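Local coordinates for epidermin leader peptide processing serine protease EpiP (Staphylococcus aureus subsp. aureus, PDB 3QFH), which is a subtilisin-like serine endopeptidase that probably cleaves the leader peptide from the precursor of the lantibiotic epidermin, at residues S24-N29 with D72-N77; K28-F33 with E50-Q55; V44-P49 with V216-V221; Q222-G227 with N265-K270. One frame throughout, in Å; residues are numbered along the deposited sequence.

Interaction 1: S24-N29 with D72-N77; sequences SVEYKN and DIKYIN
Strands 24-27 and 73-77 pair antiparallel, neighbouring strands of the propeptide-type sheet, and a classic beta bulge kinks the second where Lys74 and Tyr75 both face Glu26. At the bulge Glu26 O is gripped twice, by Lys74 N at 2.8 Å and by Tyr75 N at 3.1 Å, the latter on a lone pair, while Glu26 N returns a nearly straight bond to Tyr75 O. On one face Val25 straddles the flank of Ile76: CG1 and CG2 of Val25 each lie 3.9 Å from Ile76 CG1. Val25 CG1, anti to the backbone N, also abuts the tip of Ile73, whose CD1 bends back to 4.0 Å from it. Leu66 of helix 60-66 covers Ile73 and Ile76. On the opposite face Glu26 runs extended alongside Tyr75, its OE1 in plane at the ring edge, 3.6 Å from Tyr75 CD2, with the carboxylate turned 64° from the ring. Lys74 also runs alongside Glu26, its CD 4.0 Å from Glu26 OE2, but the acid's OE2 makes its salt bridge with Lys262. Beyond the bulge the straight chain of Lys28 leans over Lys74 and ends on Lys70 O. Where the strands part, a water accepts from Asn29 N and donates to Asp72 O, and Lys28 N reaches the same Asp72 O at 2.9 Å from above the carbonyl plane.

Interaction 2: K28-F33 with E50-Q55; sequences KNTATF and ELHVAQ. With SO4 (sulfate ion), chain L.
The imidazole of His52 lies under the start of helix 30-40 with one face turned to the backbone: Lys28 O sits 3.9 Å above the ring plane, over its centre. With CG anti to the carbonyl carbon (chi1 -65°), the ring's NE2 edge points at a sulfate ion, probably from the crystallisation liquor, whose sulfur lies in the ring plane. His52 NE2 donates to sulfate O4 at 2.6 Å. Thr30 N meets that oxygen at 2.7 Å along an almost straight bond (175°), and Thr30 OG1 adds a weak one. The anion thus sits at the N-terminal end of a helix, where the first-turn N-H groups and the helix dipole would be expected to attract it; its charge may also favour the protonated form of His52. Asn29 is the N-cap: its side chain, CG anti to the backbone N, turns OD1 back to accept from Thr32 N at 3.2 Å, which brings ND2 to 2.7 Å from sulfate O1. One turn along, the ring of Phe33 reaches across with CG anti to the backbone N and sets CZ 3.8 Å from Ala54 CB, an oblique apolar touch. Tyr27 stacks on Phe33 from strand 20-27, which pairs with strand 53-59, so the helix packs across both strands, while Val53 points from the sheet's other face onto helix 254-269.

Interaction 3: V44-P49 with V216-V221; sequences VVYNIP and VSKAIV
Lys218 stretches its fully extended chain across the ring of Tyr46, joining helix 213-225 of the subtilisin-like alpha/beta domain to edge strand 43-48 of the propeptide-type sheet. The two side chains cross obliquely. Lys218 CD passes 3.5 Å from Tyr46 OH, and the ammonium ends over the ring face, a cation-pi contact with NZ 4.8 Å from the centroid and 19° off the normal. CG anti to the backbone N and the straight torsions beyond it carry the amine from the helix to the strand backbone. The phenol oxygen of Tyr46 is held by Leu151 O, and Trp215 meets the ring at about 45°, so aromatic and hydroxyl are both fixed from the protease side. Ile48, two residues on and on the same side of the strand, slides past Lys218 in the opposite direction. Its CD1 pushes against the helix backbone, 3.6 Å from Lys218 N, and also touches Ser217 CB at 3.9 Å. The CG2 branch of Ile48 faces Val221 CG2, one helical turn beyond Lys218, in a looser contact. Strand and helix segments run at 38° to each other, their axes 9.0 Å apart. At the lysine tip the bond from Lys218 NZ to Asn47 O is weak at 3.4 Å, whereas a water over the Tyr46 ring accepts from both Lys218 NZ, at 2.9 Å, and Asn47 N.

Interaction 4: Q222-G227 with N265-K270; sequences QAANDG and NYAKKK
Ala224 CB rests on the backbone of the facing helix, 3.7 Å from Ala267 CA and 4.0 Å from Ala267 CB. These small side chains let the helices come close, with CA atoms of Ala224 and Ala267 only 5.1 Å apart. Beside them Tyr266 OH donates to Asn225 OD1 at 2.7 Å, on a lone pair in the carbonyl plane. The amide reaches the ring at its edge, the two planes 73° apart. Lys270, bent at chi2 and chi3, folds its chain back over this pair: CB lies 4.1 Å from Ala224 CB and CE 3.6 Å from Asn225 OD1. A water donating to both Ala224 O and Lys270 O bridges the two helix ends. Helices 213-225 and 254-269 pack side by side against the parallel sheet of the subtilisin-like alpha/beta fold, with Ala223 and Ala267 both touching Ile231 on strand 230-233. A Schellman motif closes the first helix at Gly227, which takes positive phi (83°). Within its last turn Gln222 NE2 donates to Asp226 OD1 from above the carboxylate plane, and the other carboxylate oxygen, OD2, is held by Lys149 in a salt bridge and by Tyr203 OH.

From the N terminus, strand 20-27 leads into helix 30-40, and interaction 2 closes the shorter loop by bringing residues 50-55 back to the helix start. Interaction 1 encloses it, sharing Lys28 and Asn29 at its first segment, and returns residues 72-77 to the first strand. Interaction 3 opens inside these loops, at 44-49, and closes far along the chain at 216-221, so it crosses both and ties the propeptide-type sheet to the protease domain. Interaction 4 follows in series, joining the end of the same helix 213-225 to helix 254-269. Glu50 of interaction 2 touches Asn225 and Tyr266, another of the points where the two domains meet.

Interaction 1: S24-N29 with D72-N77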
loop_
_atom_site.group_PDB
_atom_site.type_symbol
_atom_site.label_atom_id
_atom_site.label_comp_id
_atom_site.label_asym_id
_atom_site.label_seq_id
_atom_site.Cartn_x
_atom_site.Cartn_y
_atom_site.Cartn_z
ATOM N N SER A 24 20.819 -0.557 8.776
ATOM C CA SER A 24 20.340 0.065 7.553
ATOM C C SER A 24 21.361 1.129 7.195
ATOM O O SER A 24 21.723 1.959 8.038
ATOM C CB SER A 24 18.956 0.663 7.753
ATOM O OG SER A 24 18.000 -0.370 7.967
ATOM N N VAL A 25 21.836 1.102 5.951
ATOM C CA VAL A 25 22.882 2.015 5.523
ATOM C C VAL A 25 22.545 2.753 4.243
ATOM O O VAL A 25 22.135 2.137 3.252
ATOM C CB VAL A 25 24.225 1.248 5.312
ATOM C CG1 VAL A 25 25.320 2.188 4.883
ATOM C CG2 VAL A 25 24.636 0.529 6.604
ATOM N N GLU A 26 22.718 4.077 4.272
ATOM C CA GLU A 26 22.531 4.897 3.097
ATOM C C GLU A 26 23.911 5.291 2.611
ATOM O O GLU A 26 24.694 5.904 3.342
ATOM C CB GLU A 26 21.648 6.118 3.390
ATOM C CG GLU A 26 21.367 6.965 2.150
ATOM C CD GLU A 26 20.186 7.926 2.320
ATOM O OE1 GLU A 26 19.563 7.964 3.417
ATOM O OE2 GLU A 26 19.870 8.632 1.335
ATOM N N TYR A 27 24.226 4.904 1.385
ATOM C CA TYR A 27 25.542 5.168 0.819
ATOM C C TYR A 27 25.482 6.209 -0.299
ATOM O O TYR A 27 24.409 6.658 -0.686
ATOM C CB TYR A 27 26.225 3.867 0.382
ATOM C CG TYR A 27 25.448 2.946 -0.548
ATOM C CD1 TYR A 27 25.591 3.029 -1.923
ATOM C CD2 TYR A 27 24.638 1.943 -0.039
ATOM C CE1 TYR A 27 24.917 2.165 -2.772
ATOM C CE2 TYR A 27 23.951 1.082 -0.871
ATOM C CZ TYR A 27 24.098 1.193 -2.242
ATOM O OH TYR A 27 23.422 0.331 -3.080
ATOM N N LYS A 28 26.638 6.617 -0.802
ATOM C CA LYS A 28 26.671 7.706 -1.778
ATOM C C LYS A 28 26.842 7.309 -3.234
ATOM O O LYS A 28 26.337 7.990 -4.110
ATOM C CB LYS A 28 27.762 8.708 -1.377
ATOM C CG LYS A 28 27.485 9.350 -0.018
ATOM C CD LYS A 28 28.476 10.452 0.352
ATOM C CE LYS A 28 28.152 11.013 1.742
ATOM N NZ LYS A 28 29.018 12.166 2.138
ATOM N N ASN A 29 27.526 6.203 -3.490
ATOM C CA ASN A 29 27.847 5.813 -4.857
ATOM C C ASN A 29 28.012 4.300 -5.004
ATOM O O ASN A 29 28.765 3.671 -4.263
ATOM C CB ASN A 29 29.152 6.529 -5.236
ATOM C CG ASN A 29 29.627 6.212 -6.645
ATOM O OD1 ASN A 29 30.756 5.757 -6.835
ATOM N ND2 ASN A 29 28.774 6.447 -7.634
ATOM N N ASP A 72 31.895 7.720 1.414
ATOM C CA ASP A 72 31.024 6.649 0.928
ATOM C C ASP A 72 29.723 6.447 1.655
ATOM O O ASP A 72 28.756 5.983 1.052
ATOM C CB ASP A 72 31.763 5.314 1.031
ATOM C CG ASP A 72 33.076 5.302 0.279
ATOM O OD1 ASP A 72 33.283 6.154 -0.611
ATOM O OD2 ASP A 72 33.914 4.419 0.586
ATOM N N ILE A 73 29.699 6.750 2.946
ATOM C CA ILE A 73 28.533 6.477 3.769
ATOM C C ILE A 73 27.865 7.775 4.201
ATOM O O ILE A 73 28.513 8.653 4.781
ATOM C CB ILE A 73 28.941 5.668 5.014
ATOM C CG1 ILE A 73 29.718 4.397 4.613
ATOM C CG2 ILE A 73 27.737 5.308 5.850
ATOM C CD1 ILE A 73 28.943 3.358 3.794
ATOM N N LYS A 74 26.573 7.886 3.904
ATOM C CA LYS A 74 25.803 9.065 4.240
ATOM C C LYS A 74 25.192 8.883 5.640
ATOM O O LYS A 74 25.412 9.718 6.511
ATOM C CB LYS A 74 24.752 9.338 3.152
ATOM C CG LYS A 74 23.959 10.657 3.281
ATOM C CD LYS A 74 23.123 10.907 2.004
ATOM C CE LYS A 74 22.086 12.022 2.156
ATOM N NZ LYS A 74 22.648 13.336 2.569
ATOM N N TYR A 75 24.459 7.783 5.855
ATOM C CA TYR A 75 23.847 7.487 7.155
ATOM C C TYR A 75 23.823 6.007 7.471
ATOM O O TYR A 75 23.793 5.162 6.576
ATOM C CB TYR A 75 22.384 7.946 7.217
ATOM C CG TYR A 75 22.149 9.394 6.990
ATOM C CD1 TYR A 75 22.571 10.332 7.922
ATOM C CD2 TYR A 75 21.466 9.840 5.863
ATOM C CE1 TYR A 75 22.360 11.676 7.725
ATOM C CE2 TYR A 75 21.244 11.186 5.655
ATOM C CZ TYR A 75 21.697 12.100 6.597
ATOM O OH TYR A 75 21.485 13.433 6.426
ATOM N N ILE A 76 23.788 5.708 8.765
ATOM C CA ILE A 76 23.666 4.359 9.258
ATOM C C ILE A 76 22.818 4.403 10.517
ATOM O O ILE A 76 22.997 5.292 11.354
ATOM C CB ILE A 76 25.043 3.701 9.637
ATOM C CG1 ILE A 76 26.004 3.664 8.458
ATOM C CG2 ILE A 76 24.835 2.262 10.122
ATOM C CD1 ILE A 76 27.382 3.049 8.802
ATOM N N ASN A 77 21.856 3.486 10.618
ATOM C CA ASN A 77 21.086 3.296 11.848
ATOM C C ASN A 77 20.711 1.831 11.967
ATOM O O ASN A 77 20.658 1.105 10.965
ATOM C CB ASN A 77 19.856 4.214 11.971
ATOM C CG ASN A 77 18.850 4.045 10.835
ATOM O OD1 ASN A 77 18.774 4.899 9.959
ATOM N ND2 ASN A 77 18.077 2.962 10.851
HETATM O O HOH W 1 29.313 4.830 -1.570
#

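Interaction 2: K28-F33 with E50-Q55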
loop_
_atom_site.group_PDB
_atom_site.type_symbol
_atom_site.label_atom_id
_atom_site.label_comp_id
_atom_site.label_asym_id
_atom_site.label_seq_id
_atom_site.Cartn_x
_atom_site.Cartn_y
_atom_site.Cartn_z
ATOM N N LYS A 28 26.638 6.617 -0.802
ATOM C CA LYS A 28 26.671 7.706 -1.778
ATOM C C LYS A 28 26.842 7.309 -3.234
ATOM O O LYS A 28 26.337 7.990 -4.110
ATOM C CB LYS A 28 27.762 8.708 -1.377
ATOM C CG LYS A 28 27.485 9.350 -0.018
ATOM C CD LYS A 28 28.476 10.452 0.352
ATOM C CE LYS A 28 28.152 11.013 1.742
ATOM N NZ LYS A 28 29.018 12.166 2.138
ATOM N N ASN A 29 27.526 6.203 -3.490
ATOM C CA ASN A 29 27.847 5.813 -4.857
ATOM C C ASN A 29 28.012 4.300 -5.004
ATOM O O ASN A 29 28.765 3.671 -4.263
ATOM C CB ASN A 29 29.152 6.529 -5.236
ATOM C CG ASN A 29 29.627 6.212 -6.645
ATOM O OD1 ASN A 29 30.756 5.757 -6.835
ATOM N ND2 ASN A 29 28.774 6.447 -7.634
ATOM N N THR A 30 27.308 3.722 -5.970
ATOM C CA THR A 30 27.381 2.284 -6.229
ATOM C C THR A 30 28.812 1.763 -6.345
ATOM O O THR A 30 29.192 0.841 -5.630
ATOM C CB THR A 30 26.548 1.917 -7.474
ATOM O OG1 THR A 30 25.163 1.945 -7.105
ATOM C CG2 THR A 30 26.900 0.513 -8.016
ATOM N N ALA A 31 29.613 2.365 -7.211
ATOM C CA ALA A 31 31.004 1.919 -7.409
ATOM C C ALA A 31 31.879 1.978 -6.130
ATOM O O ALA A 31 32.589 1.022 -5.806
ATOM C CB ALA A 31 31.653 2.717 -8.538
ATOM N N THR A 32 31.842 3.090 -5.410
ATOM C CA THR A 32 32.656 3.212 -4.209
ATOM C C THR A 32 32.107 2.317 -3.089
ATOM O O THR A 32 32.868 1.773 -2.290
ATOM C CB THR A 32 32.750 4.670 -3.713
ATOM O OG1 THR A 32 31.486 5.095 -3.189
ATOM C CG2 THR A 32 33.193 5.601 -4.849
ATOM N N PHE A 33 30.790 2.162 -3.026
ATOM C CA PHE A 33 30.189 1.296 -2.001
ATOM C C PHE A 33 30.593 -0.162 -2.225
ATOM O O PHE A 33 30.999 -0.843 -1.282
ATOM C CB PHE A 33 28.668 1.434 -1.961
ATOM C CG PHE A 33 28.004 0.521 -0.960
ATOM C CD1 PHE A 33 28.045 0.810 0.394
ATOM C CD2 PHE A 33 27.335 -0.626 -1.376
ATOM C CE1 PHE A 33 27.453 -0.027 1.320
ATOM C CE2 PHE A 33 26.733 -1.470 -0.449
ATOM C CZ PHE A 33 26.793 -1.164 0.900
ATOM N N GLU A 50 19.353 1.516 -6.881
ATOM C CA GLU A 50 18.668 2.734 -7.348
ATOM C C GLU A 50 18.444 3.776 -6.253
ATOM O O GLU A 50 18.272 4.941 -6.550
ATOM C CB GLU A 50 17.292 2.399 -7.959
ATOM C CG GLU A 50 17.297 1.503 -9.194
ATOM C CD GLU A 50 17.321 0.005 -8.897
ATOM O OE1 GLU A 50 17.566 -0.402 -7.730
ATOM O OE2 GLU A 50 17.075 -0.765 -9.861
ATOM N N LEU A 51 18.394 3.354 -4.999
ATOM C CA LEU A 51 18.158 4.290 -3.893
ATOM C C LEU A 51 19.396 4.497 -3.027
ATOM O O LEU A 51 19.357 5.242 -2.047
ATOM C CB LEU A 51 17.057 3.751 -3.005
ATOM C CG LEU A 51 15.753 3.370 -3.703
ATOM C CD1 LEU A 51 14.713 2.989 -2.666
ATOM C CD2 LEU A 51 15.249 4.487 -4.587
ATOM N N HIS A 52 20.477 3.801 -3.356
ATOM C CA HIS A 52 21.701 3.875 -2.566
ATOM C C HIS A 52 21.491 3.468 -1.101
ATOM O O HIS A 52 22.014 4.120 -0.175
ATOM C CB HIS A 52 22.344 5.267 -2.675
ATOM C CG HIS A 52 22.829 5.593 -4.051
ATOM N ND1 HIS A 52 22.389 6.683 -4.762
ATOM C CD2 HIS A 52 23.699 4.944 -4.859
ATOM C CE1 HIS A 52 22.990 6.713 -5.939
ATOM N NE2 HIS A 52 23.794 5.669 -6.020
ATOM N N VAL A 53 20.735 2.390 -0.882
ATOM C CA VAL A 53 20.515 1.879 0.475
ATOM C C VAL A 53 20.763 0.371 0.540
ATOM O O VAL A 53 20.480 -0.375 -0.403
ATOM C CB VAL A 53 19.117 2.234 1.054
ATOM C CG1 VAL A 53 18.956 3.746 1.184
ATOM C CG2 VAL A 53 17.987 1.649 0.217
ATOM N N ALA A 54 21.343 -0.062 1.652
ATOM C CA ALA A 54 21.640 -1.466 1.862
ATOM C C ALA A 54 21.427 -1.817 3.310
ATOM O O ALA A 54 21.377 -0.943 4.178
ATOM C CB ALA A 54 23.069 -1.784 1.477
ATOM N N GLN A 55 21.261 -3.102 3.562
ATOM C CA GLN A 55 21.142 -3.574 4.919
ATOM C C GLN A 55 22.370 -4.430 5.104
ATOM O O GLN A 55 22.699 -5.256 4.253
ATOM C CB GLN A 55 19.869 -4.370 5.140
ATOM C CG GLN A 55 19.540 -4.544 6.594
ATOM C CD GLN A 55 18.238 -5.299 6.800
ATOM O OE1 GLN A 55 17.914 -6.216 6.037
ATOM N NE2 GLN A 55 17.501 -4.943 7.858
HETATM S S SO4 L . 25.756 5.711 -8.939
HETATM O O1 SO4 L . 27.082 5.619 -9.541
HETATM O O2 SO4 L . 25.306 7.098 -8.991
HETATM O O3 SO4 L . 24.814 4.862 -9.665
HETATM O O4 SO4 L . 25.830 5.266 -7.554
#

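Interaction 3: V44-P49 with V216-V221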
loop_
_atom_site.group_PDB
_atom_site.type_symbol
_atom_site.label_atom_id
_atom_site.label_comp_id
_atom_site.label_asym_id
_atom_site.label_seq_id
_atom_site.Cartn_x
_atom_site.Cartn_y
_atom_site.Cartn_z
ATOM N N VAL A 44 26.512 -7.728 3.323
ATOM C CA VAL A 44 25.323 -7.058 2.805
ATOM C C VAL A 44 24.182 -8.061 2.644
ATOM O O VAL A 44 24.277 -8.974 1.841
ATOM C CB VAL A 44 25.614 -6.402 1.446
ATOM C CG1 VAL A 44 24.353 -5.766 0.866
ATOM C CG2 VAL A 44 26.714 -5.367 1.581
ATOM N N VAL A 45 23.112 -7.908 3.411
ATOM C CA VAL A 45 21.975 -8.852 3.339
ATOM C C VAL A 45 20.756 -8.341 2.504
ATOM O O VAL A 45 19.786 -9.061 2.300
ATOM C CB VAL A 45 21.526 -9.284 4.763
ATOM C CG1 VAL A 45 22.655 -10.077 5.474
ATOM C CG2 VAL A 45 21.118 -8.091 5.582
ATOM N N TYR A 46 20.808 -7.090 2.059
ATOM C CA TYR A 46 19.750 -6.518 1.216
ATOM C C TYR A 46 20.347 -5.282 0.565
ATOM O O TYR A 46 21.192 -4.617 1.158
ATOM C CB TYR A 46 18.515 -6.151 2.028
ATOM C CG TYR A 46 17.227 -6.263 1.237
ATOM C CD1 TYR A 46 16.693 -7.519 0.941
ATOM C CD2 TYR A 46 16.525 -5.135 0.813
ATOM C CE1 TYR A 46 15.518 -7.655 0.231
ATOM C CE2 TYR A 46 15.318 -5.267 0.091
ATOM C CZ TYR A 46 14.824 -6.527 -0.189
ATOM O OH TYR A 46 13.644 -6.697 -0.891
ATOM N N ASN A 47 19.924 -4.972 -0.645
ATOM C CA ASN A 47 20.494 -3.835 -1.345
ATOM C C ASN A 47 19.542 -3.334 -2.399
ATOM O O ASN A 47 18.891 -4.128 -3.051
ATOM C CB ASN A 47 21.834 -4.229 -1.978
ATOM C CG ASN A 47 22.598 -3.032 -2.559
ATOM O OD1 ASN A 47 22.435 -1.889 -2.128
ATOM N ND2 ASN A 47 23.449 -3.306 -3.529
ATOM N N ILE A 48 19.438 -2.004 -2.509
ATOM C CA ILE A 48 18.603 -1.333 -3.491
ATOM C C ILE A 48 19.502 -0.290 -4.195
ATOM O O ILE A 48 19.556 0.868 -3.772
ATOM C CB ILE A 48 17.411 -0.596 -2.835
ATOM C CG1 ILE A 48 16.721 -1.468 -1.776
ATOM C CG2 ILE A 48 16.423 -0.159 -3.916
ATOM C CD1 ILE A 48 15.519 -0.804 -1.100
ATOM N N PRO A 49 20.234 -0.706 -5.237
ATOM C CA PRO A 49 21.178 0.196 -5.927
ATOM C C PRO A 49 20.572 1.540 -6.354
ATOM O O PRO A 49 21.194 2.573 -6.150
ATOM C CB PRO A 49 21.628 -0.624 -7.146
ATOM C CG PRO A 49 21.492 -2.032 -6.707
ATOM C CD PRO A 49 20.276 -2.069 -5.794
ATOM N N VAL A 216 9.847 -3.115 1.190
ATOM C CA VAL A 216 8.763 -2.337 0.603
ATOM C C VAL A 216 9.313 -1.337 -0.414
ATOM O O VAL A 216 8.761 -1.200 -1.508
ATOM C CB VAL A 216 7.960 -1.575 1.658
ATOM C CG1 VAL A 216 6.888 -0.687 0.980
ATOM C CG2 VAL A 216 7.293 -2.564 2.669
ATOM N N SER A 217 10.410 -0.662 -0.047
ATOM C CA SER A 217 11.046 0.309 -0.910
ATOM C C SER A 217 11.543 -0.349 -2.177
ATOM O O SER A 217 11.341 0.174 -3.258
ATOM C CB SER A 217 12.180 1.022 -0.185
ATOM O OG SER A 217 11.667 1.731 0.933
ATOM N N LYS A 218 12.161 -1.518 -2.055
ATOM C CA LYS A 218 12.648 -2.212 -3.240
ATOM C C LYS A 218 11.469 -2.667 -4.113
ATOM O O LYS A 218 11.561 -2.661 -5.331
ATOM C CB LYS A 218 13.541 -3.373 -2.858
ATOM C CG LYS A 218 14.303 -3.958 -4.025
ATOM C CD LYS A 218 15.230 -5.069 -3.571
ATOM C CE LYS A 218 16.075 -5.593 -4.714
ATOM N NZ LYS A 218 17.000 -6.637 -4.225
ATOM N N ALA A 219 10.363 -3.051 -3.482
ATOM C CA ALA A 219 9.165 -3.461 -4.213
ATOM C C ALA A 219 8.584 -2.290 -5.015
ATOM O O ALA A 219 8.113 -2.475 -6.147
ATOM C CB ALA A 219 8.100 -4.082 -3.249
ATOM N N ILE A 220 8.634 -1.084 -4.447
ATOM C CA ILE A 220 8.142 0.096 -5.147
ATOM C C ILE A 220 9.009 0.360 -6.376
ATOM O O ILE A 220 8.502 0.625 -7.459
ATOM C CB ILE A 220 8.129 1.323 -4.241
ATOM C CG1 ILE A 220 7.105 1.111 -3.122
ATOM C CG2 ILE A 220 7.789 2.596 -5.048
ATOM C CD1 ILE A 220 7.081 2.203 -2.136
ATOM N N VAL A 221 10.317 0.286 -6.203
ATOM C CA VAL A 221 11.247 0.453 -7.322
ATOM C C VAL A 221 11.034 -0.637 -8.390
ATOM O O VAL A 221 11.046 -0.360 -9.604
ATOM C CB VAL A 221 12.719 0.442 -6.821
ATOM C CG1 VAL A 221 13.686 0.344 -7.978
ATOM C CG2 VAL A 221 13.013 1.710 -5.980
HETATM O O HOH W 2 18.553 -7.100 -1.810
#

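Interaction 4: Q222-G227 with N265-K270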
loop_
_atom_site.group_PDB
_atom_site.type_symbol
_atom_site.label_atom_id
_atom_site.label_comp_id
_atom_site.label_asym_id
_atom_site.label_seq_id
_atom_site.Cartn_x
_atom_site.Cartn_y
_atom_site.Cartn_z
ATOM N N GLN A 222 10.845 -1.869 -7.949
ATOM C CA GLN A 222 10.646 -2.966 -8.888
ATOM C C GLN A 222 9.361 -2.766 -9.712
ATOM O O GLN A 222 9.362 -2.946 -10.941
ATOM C CB GLN A 222 10.575 -4.303 -8.147
ATOM C CG GLN A 222 10.493 -5.478 -9.079
ATOM C CD GLN A 222 11.737 -5.609 -9.922
ATOM O OE1 GLN A 222 12.841 -5.709 -9.390
ATOM N NE2 GLN A 222 11.570 -5.597 -11.238
ATOM N N ALA A 223 8.289 -2.391 -9.023
ATOM C CA ALA A 223 6.978 -2.158 -9.644
ATOM C C ALA A 223 7.071 -1.053 -10.694
ATOM O O ALA A 223 6.525 -1.188 -11.798
ATOM C CB ALA A 223 5.934 -1.796 -8.589
ATOM N N ALA A 224 7.757 0.025 -10.338
ATOM C CA ALA A 224 7.956 1.147 -11.235
ATOM C C ALA A 224 8.823 0.733 -12.419
ATOM O O ALA A 224 8.567 1.151 -13.552
ATOM C CB ALA A 224 8.571 2.331 -10.497
ATOM N N ASN A 225 9.849 -0.082 -12.178
ATOM C CA ASN A 225 10.692 -0.554 -13.290
ATOM C C ASN A 225 9.949 -1.505 -14.216
ATOM O O ASN A 225 10.259 -1.582 -15.401
ATOM C CB ASN A 225 11.984 -1.228 -12.798
ATOM C CG ASN A 225 13.014 -0.227 -12.282
ATOM O OD1 ASN A 225 12.922 0.976 -12.548
ATOM N ND2 ASN A 225 13.999 -0.723 -11.538
ATOM N N ASP A 226 9.007 -2.256 -13.660
ATOM C CA ASP A 226 8.198 -3.202 -14.434
ATOM C C ASP A 226 7.072 -2.520 -15.241
ATOM O O ASP A 226 6.326 -3.193 -15.933
ATOM C CB ASP A 226 7.601 -4.289 -13.522
ATOM C CG ASP A 226 8.644 -5.307 -13.023
ATOM O OD1 ASP A 226 9.798 -5.294 -13.498
ATOM O OD2 ASP A 226 8.285 -6.143 -12.151
ATOM N N GLY A 227 6.940 -1.200 -15.134
ATOM C CA GLY A 227 5.951 -0.464 -15.913
ATOM C C GLY A 227 4.539 -0.430 -15.358
ATOM O O GLY A 227 3.600 -0.123 -16.088
ATOM N N ASN A 265 9.449 8.748 -4.951
ATOM C CA ASN A 265 9.840 9.769 -5.929
ATOM C C ASN A 265 10.433 9.123 -7.171
ATOM O O ASN A 265 10.298 9.646 -8.279
ATOM C CB ASN A 265 10.782 10.788 -5.295
ATOM C CG ASN A 265 10.097 11.618 -4.198
ATOM O OD1 ASN A 265 8.870 11.649 -4.099
ATOM N ND2 ASN A 265 10.889 12.308 -3.398
ATOM N N TYR A 266 11.083 7.982 -6.983
ATOM C CA TYR A 266 11.612 7.211 -8.094
ATOM C C TYR A 266 10.422 6.739 -8.951
ATOM O O TYR A 266 10.437 6.882 -10.179
ATOM C CB TYR A 266 12.435 6.028 -7.590
ATOM C CG TYR A 266 13.050 5.164 -8.680
ATOM C CD1 TYR A 266 14.333 5.400 -9.146
ATOM C CD2 TYR A 266 12.336 4.116 -9.240
ATOM C CE1 TYR A 266 14.893 4.603 -10.141
ATOM C CE2 TYR A 266 12.876 3.323 -10.216
ATOM C CZ TYR A 266 14.151 3.566 -10.668
ATOM O OH TYR A 266 14.670 2.764 -11.647
ATOM N N ALA A 267 9.389 6.204 -8.298
ATOM C CA ALA A 267 8.191 5.750 -9.010
ATOM C C ALA A 267 7.600 6.898 -9.791
ATOM O O ALA A 267 7.224 6.715 -10.937
ATOM C CB ALA A 267 7.146 5.151 -8.059
ATOM N N LYS A 268 7.523 8.080 -9.170
ATOM C CA LYS A 268 6.968 9.264 -9.838
ATOM C C LYS A 268 7.776 9.612 -11.096
ATOM O O LYS A 268 7.206 9.903 -12.130
ATOM C CB LYS A 268 6.950 10.461 -8.903
ATOM C CG LYS A 268 6.384 11.749 -9.528
ATOM C CD LYS A 268 6.710 12.940 -8.629
ATOM C CE LYS A 268 6.352 14.286 -9.264
ATOM N NZ LYS A 268 4.893 14.404 -9.495
ATOM N N LYS A 269 9.098 9.549 -11.001
ATOM C CA LYS A 269 9.961 9.832 -12.146
ATOM C C LYS A 269 9.698 8.824 -13.278
ATOM O O LYS A 269 9.789 9.161 -14.431
ATOM C CB LYS A 269 11.435 9.790 -11.739
ATOM C CG LYS A 269 12.392 10.149 -12.882
ATOM C CD LYS A 269 13.869 10.022 -12.482
ATOM C CE LYS A 269 14.249 8.566 -12.220
ATOM N NZ LYS A 269 15.721 8.382 -12.071
ATOM N N LYS A 270 9.358 7.598 -12.924
ATOM C CA LYS A 270 9.049 6.565 -13.902
ATOM C C LYS A 270 7.598 6.624 -14.391
ATOM O O LYS A 270 7.171 5.738 -15.125
ATOM C CB LYS A 270 9.312 5.171 -13.310
ATOM C CG LYS A 270 10.709 4.967 -12.741
ATOM C CD LYS A 270 11.815 5.065 -13.766
ATOM C CE LYS A 270 11.943 3.813 -14.597
ATOM N NZ LYS A 270 13.210 3.891 -15.378
HETATM O O HOH W 3 6.244 2.817 -14.372
#